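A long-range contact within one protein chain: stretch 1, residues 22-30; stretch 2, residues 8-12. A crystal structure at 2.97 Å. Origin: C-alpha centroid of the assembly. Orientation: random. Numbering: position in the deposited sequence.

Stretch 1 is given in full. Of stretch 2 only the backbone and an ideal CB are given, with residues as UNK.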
ATOM      1  N   ALA A  22      -4.466  32.351   4.357  1.00 71.48           N
ATOM      2  CA  ALA A  22      -3.782  31.509   5.324  1.00 68.67           C
ATOM      3  C   ALA A  22      -2.508  30.992   4.737  1.00 67.04           C
ATOM      4  O   ALA A  22      -1.470  31.071   5.378  1.00 67.12           O
ATOM      5  CB  ALA A  22      -4.662  30.388   5.793  1.00 67.38           C
ATOM      6  N   SER A  23      -2.554  30.513   3.501  1.00 66.22           N
ATOM      7  CA  SER A  23      -1.320  30.019   2.885  1.00 65.58           C
ATOM      8  C   SER A  23      -0.248  31.097   2.729  1.00 67.66           C
ATOM      9  O   SER A  23       0.937  30.781   2.858  1.00 67.70           O
ATOM     10  CB  SER A  23      -1.547  29.276   1.569  1.00 64.63           C
ATOM     11  OG  SER A  23      -2.194  30.090   0.626  1.00 65.68           O
ATOM     12  N   THR A  24      -0.631  32.347   2.463  1.00 70.07           N
ATOM     13  CA  THR A  24       0.402  33.371   2.317  1.00 72.64           C
ATOM     14  C   THR A  24       0.914  33.833   3.680  1.00 72.71           C
ATOM     15  O   THR A  24       2.032  34.315   3.780  1.00 74.03           O
ATOM     16  CB  THR A  24       0.023  34.607   1.408  1.00 75.73           C
ATOM     17  OG1 THR A  24      -0.690  35.570   2.171  1.00 77.75           O
ATOM     18  CG2 THR A  24      -0.796  34.216   0.185  1.00 75.93           C
ATOM     19  N   ALA A  25       0.111  33.680   4.726  1.00 72.03           N
ATOM     20  CA  ALA A  25       0.582  33.994   6.077  1.00 72.59           C
ATOM     21  C   ALA A  25       1.800  33.142   6.425  1.00 71.43           C
ATOM     22  O   ALA A  25       2.806  33.658   6.921  1.00 72.82           O
ATOM     23  CB  ALA A  25      -0.514  33.799   7.104  1.00 72.08           C
ATOM     24  N   VAL A  26       1.724  31.843   6.151  1.00 68.95           N
ATOM     25  CA  VAL A  26       2.849  30.978   6.469  1.00 68.04           C
ATOM     26  C   VAL A  26       4.000  31.218   5.480  1.00 69.41           C
ATOM     27  O   VAL A  26       5.168  31.174   5.861  1.00 70.58           O
ATOM     28  CB  VAL A  26       2.447  29.486   6.552  1.00 65.66           C
ATOM     29  CG1 VAL A  26       3.603  28.643   7.017  1.00 64.09           C
ATOM     30  CG2 VAL A  26       1.301  29.312   7.503  1.00 65.23           C
ATOM     31  N   ALA A  27       3.678  31.487   4.218  1.00 69.83           N
ATOM     32  CA  ALA A  27       4.706  31.784   3.240  1.00 71.42           C
ATOM     33  C   ALA A  27       5.536  32.969   3.768  1.00 74.57           C
ATOM     34  O   ALA A  27       6.779  32.953   3.749  1.00 76.00           O
ATOM     35  CB  ALA A  27       4.077  32.099   1.914  1.00 71.56           C
ATOM     36  N   HIS A  28       4.819  33.972   4.274  1.00 76.00           N
ATOM     37  CA  HIS A  28       5.395  35.186   4.814  1.00 78.70           C
ATOM     38  C   HIS A  28       6.343  34.896   5.978  1.00 79.09           C
ATOM     39  O   HIS A  28       7.429  35.462   6.066  1.00 81.33           O
ATOM     40  CB  HIS A  28       4.270  36.115   5.256  1.00 79.36           C
ATOM     41  CG  HIS A  28       4.749  37.428   5.780  1.00 82.32           C
ATOM     42  ND1 HIS A  28       4.907  38.532   4.978  1.00 85.85           N
ATOM     43  CD2 HIS A  28       5.110  37.811   7.026  1.00 83.65           C
ATOM     44  CE1 HIS A  28       5.348  39.543   5.707  1.00 88.26           C
ATOM     45  NE2 HIS A  28       5.477  39.131   6.953  1.00 86.56           N
ATOM     46  N   LEU A  29       5.936  34.016   6.876  1.00 77.48           N
ATOM     47  CA  LEU A  29       6.814  33.618   7.954  1.00 78.36           C
ATOM     48  C   LEU A  29       8.053  32.938   7.394  1.00 79.28           C
ATOM     49  O   LEU A  29       9.158  33.197   7.844  1.00 81.31           O
ATOM     50  CB  LEU A  29       6.090  32.682   8.918  1.00 76.11           C
ATOM     51  CG  LEU A  29       4.838  33.271   9.563  1.00 75.96           C
ATOM     52  CD1 LEU A  29       4.228  32.289  10.528  1.00 74.08           C
ATOM     53  CD2 LEU A  29       5.160  34.568  10.279  1.00 78.60           C
ATOM     54  N   ASP A  30       7.870  32.081   6.394  1.00 78.78           N
ATOM     55  CA  ASP A  30       8.983  31.318   5.849  1.00 79.87           C
ATOM     56  C   ASP A  30       9.981  32.228   5.166  1.00 83.11           C
ATOM     57  O   ASP A  30      11.190  32.065   5.319  1.00 84.53           O
ATOM     58  CB  ASP A  30       8.497  30.243   4.879  1.00 78.08           C
ATOM     59  CG  ASP A  30       9.536  29.153   4.660  1.00 79.71           C
ATOM     60  OD1 ASP A  30      10.169  28.727   5.647  1.00 81.95           O
ATOM     61  OD2 ASP A  30       9.737  28.713   3.511  1.00 81.68           O
ATOM     62  N   UNK A   8       4.457  24.448  15.936  1.00 71.94           N
ATOM     63  CA  UNK A   8       4.226  24.149  14.531  1.00 68.40           C
ATOM     64  C   UNK A   8       3.088  25.024  14.042  1.00 66.88           C
ATOM     65  O   UNK A   8       2.015  25.060  14.643  1.00 67.79           O
ATOM     66  CB  UNK A   8       3.914  22.666  14.317  1.00 68.40           C
ATOM     67  N   UNK A   9       3.323  25.743  12.958  1.00 64.98           N
ATOM     68  CA  UNK A   9       2.282  26.564  12.359  1.00 63.49           C
ATOM     69  C   UNK A   9       2.029  26.031  10.974  1.00 60.93           C
ATOM     70  O   UNK A   9       2.935  26.019  10.157  1.00 60.41           O
ATOM     71  CB  UNK A   9       2.669  28.044  12.324  1.00 63.49           C
ATOM     72  N   UNK A  10       0.811  25.597  10.703  1.00 59.53           N
ATOM     73  CA  UNK A  10       0.534  24.983   9.413  1.00 58.20           C
ATOM     74  C   UNK A  10      -0.547  25.712   8.651  1.00 58.50           C
ATOM     75  O   UNK A  10      -1.384  26.381   9.245  1.00 60.51           O
ATOM     76  CB  UNK A  10       0.132  23.519   9.601  1.00 58.20           C
ATOM     77  N   UNK A  11      -0.526  25.585   7.333  1.00 57.71           N
ATOM     78  CA  UNK A  11      -1.546  26.174   6.478  1.00 58.59           C
ATOM     79  C   UNK A  11      -1.633  25.387   5.185  1.00 57.99           C
ATOM     80  O   UNK A  11      -0.600  24.910   4.688  1.00 57.78           O
ATOM     81  CB  UNK A  11      -1.245  27.647   6.196  1.00 58.59           C
ATOM     82  N   UNK A  12      -2.852  25.265   4.643  1.00 58.27           N
ATOM     83  CA  UNK A  12      -3.096  24.462   3.430  1.00 57.74           C
ATOM     84  C   UNK A  12      -3.845  25.189   2.313  1.00 59.76           C
ATOM     85  O   UNK A  12      -4.899  25.762   2.542  1.00 61.60           O
ATOM     86  CB  UNK A  12      -3.887  23.209   3.809  1.00 57.74           C
TER

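Residues 22-30 form a helix that packs across the strand of residues 8-12, with the two axes approaching to 7.0 Å and their N-to-C directions 136° apart. No hydrogen bond links the two stretches, so the contact depends on the fit of apolar surfaces. The helix turns Ala22, Val26 and Leu29 toward the strand, and the backbone of the strand is extended throughout, so that CA-to-CB bonds alternate between facing the helix and pointing off it.

Position 8 has phi/psi of -104/127, and its ideal CB has no atom of the helix within 5.5 Å. Stretch 1 therefore sets little constraint here, and many side chains would suit. The deposited residue is Met8, present as selenomethionine, which makes no contact with the helix.

Position 9 points toward the helix. Its ideal CB lies 4.9 Å from Leu29 CD1 and 5.2 Å from Val26 CG2, which leaves a modest gap lined by methyl groups and offering no charged partner. An apolar side chain with an atom or two beyond CB would suit: valine, isoleucine or perhaps leucine. The residue is Val9, in the t rotamer. Its CG1 approaches Val26 CG2 at 4.2 Å and Leu29 CD1 at 4.5 Å, so one methyl group meets side chains from successive turns of the helix.

At position 10 the CA-to-CB bond points away, and the helix again leaves the choice open. The residue is Ala10; its share of the contact comes through the backbone, with its C atom 4.2 Å from Val26 CG2.

Position 11 is the most restrictive. Its CA is 5.3 Å from the CA of Ser23, and its CB points toward the helix. The ideal CB is already 3.3 Å from Val26 CG2, a tight approach, 3.5 Å from Ala22 O and 4.1 Å from Ser23 CA. With so little room, the smallest residues are favored, alanine or glycine. The residue is Ala11, whose CB packs 3.3 Å from Val26 CG2 and 4.4 Å from Ala22 CB. The small side chain lets the helix backbone come close, and this residue has the largest area covered by the helix of any in the strand.

Position 12 points away, with no helix atom within 5.5 Å of its ideal CB, so even a large side chain could be accommodated as far as stretch 1 is concerned. It is Phe12, with chi1 m, and its ring extends from the strand without touching the helix.

Stretch 2, residues 8-12: MVAAF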
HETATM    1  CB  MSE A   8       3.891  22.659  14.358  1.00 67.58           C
HETATM    2  CG  MSE A   8       3.352  22.249  12.968  1.00 66.16           C
HETATM    3 SE   MSE A   8       2.980  20.312  12.838  0.75 66.32          SE
HETATM    4  CE  MSE A   8       4.769  19.519  12.887  1.00 62.45           C
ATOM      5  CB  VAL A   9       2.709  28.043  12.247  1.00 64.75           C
ATOM      6  CG1 VAL A   9       1.565  28.883  11.707  1.00 64.85           C
ATOM      7  CG2 VAL A   9       3.153  28.563  13.588  1.00 66.07           C
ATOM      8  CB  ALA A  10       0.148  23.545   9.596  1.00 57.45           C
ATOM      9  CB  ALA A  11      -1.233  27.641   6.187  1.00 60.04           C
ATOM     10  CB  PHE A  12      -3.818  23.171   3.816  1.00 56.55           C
ATOM     11  CG  PHE A  12      -3.075  22.368   4.830  1.00 54.02           C
ATOM     12  CD1 PHE A  12      -2.086  21.481   4.430  1.00 51.60           C
ATOM     13  CD2 PHE A  12      -3.325  22.546   6.187  1.00 52.19           C
ATOM     14  CE1 PHE A  12      -1.370  20.766   5.367  1.00 51.63           C
ATOM     15  CE2 PHE A  12      -2.625  21.839   7.134  1.00 51.85           C
ATOM     16  CZ  PHE A  12      -1.646  20.941   6.736  1.00 52.18           C
TER
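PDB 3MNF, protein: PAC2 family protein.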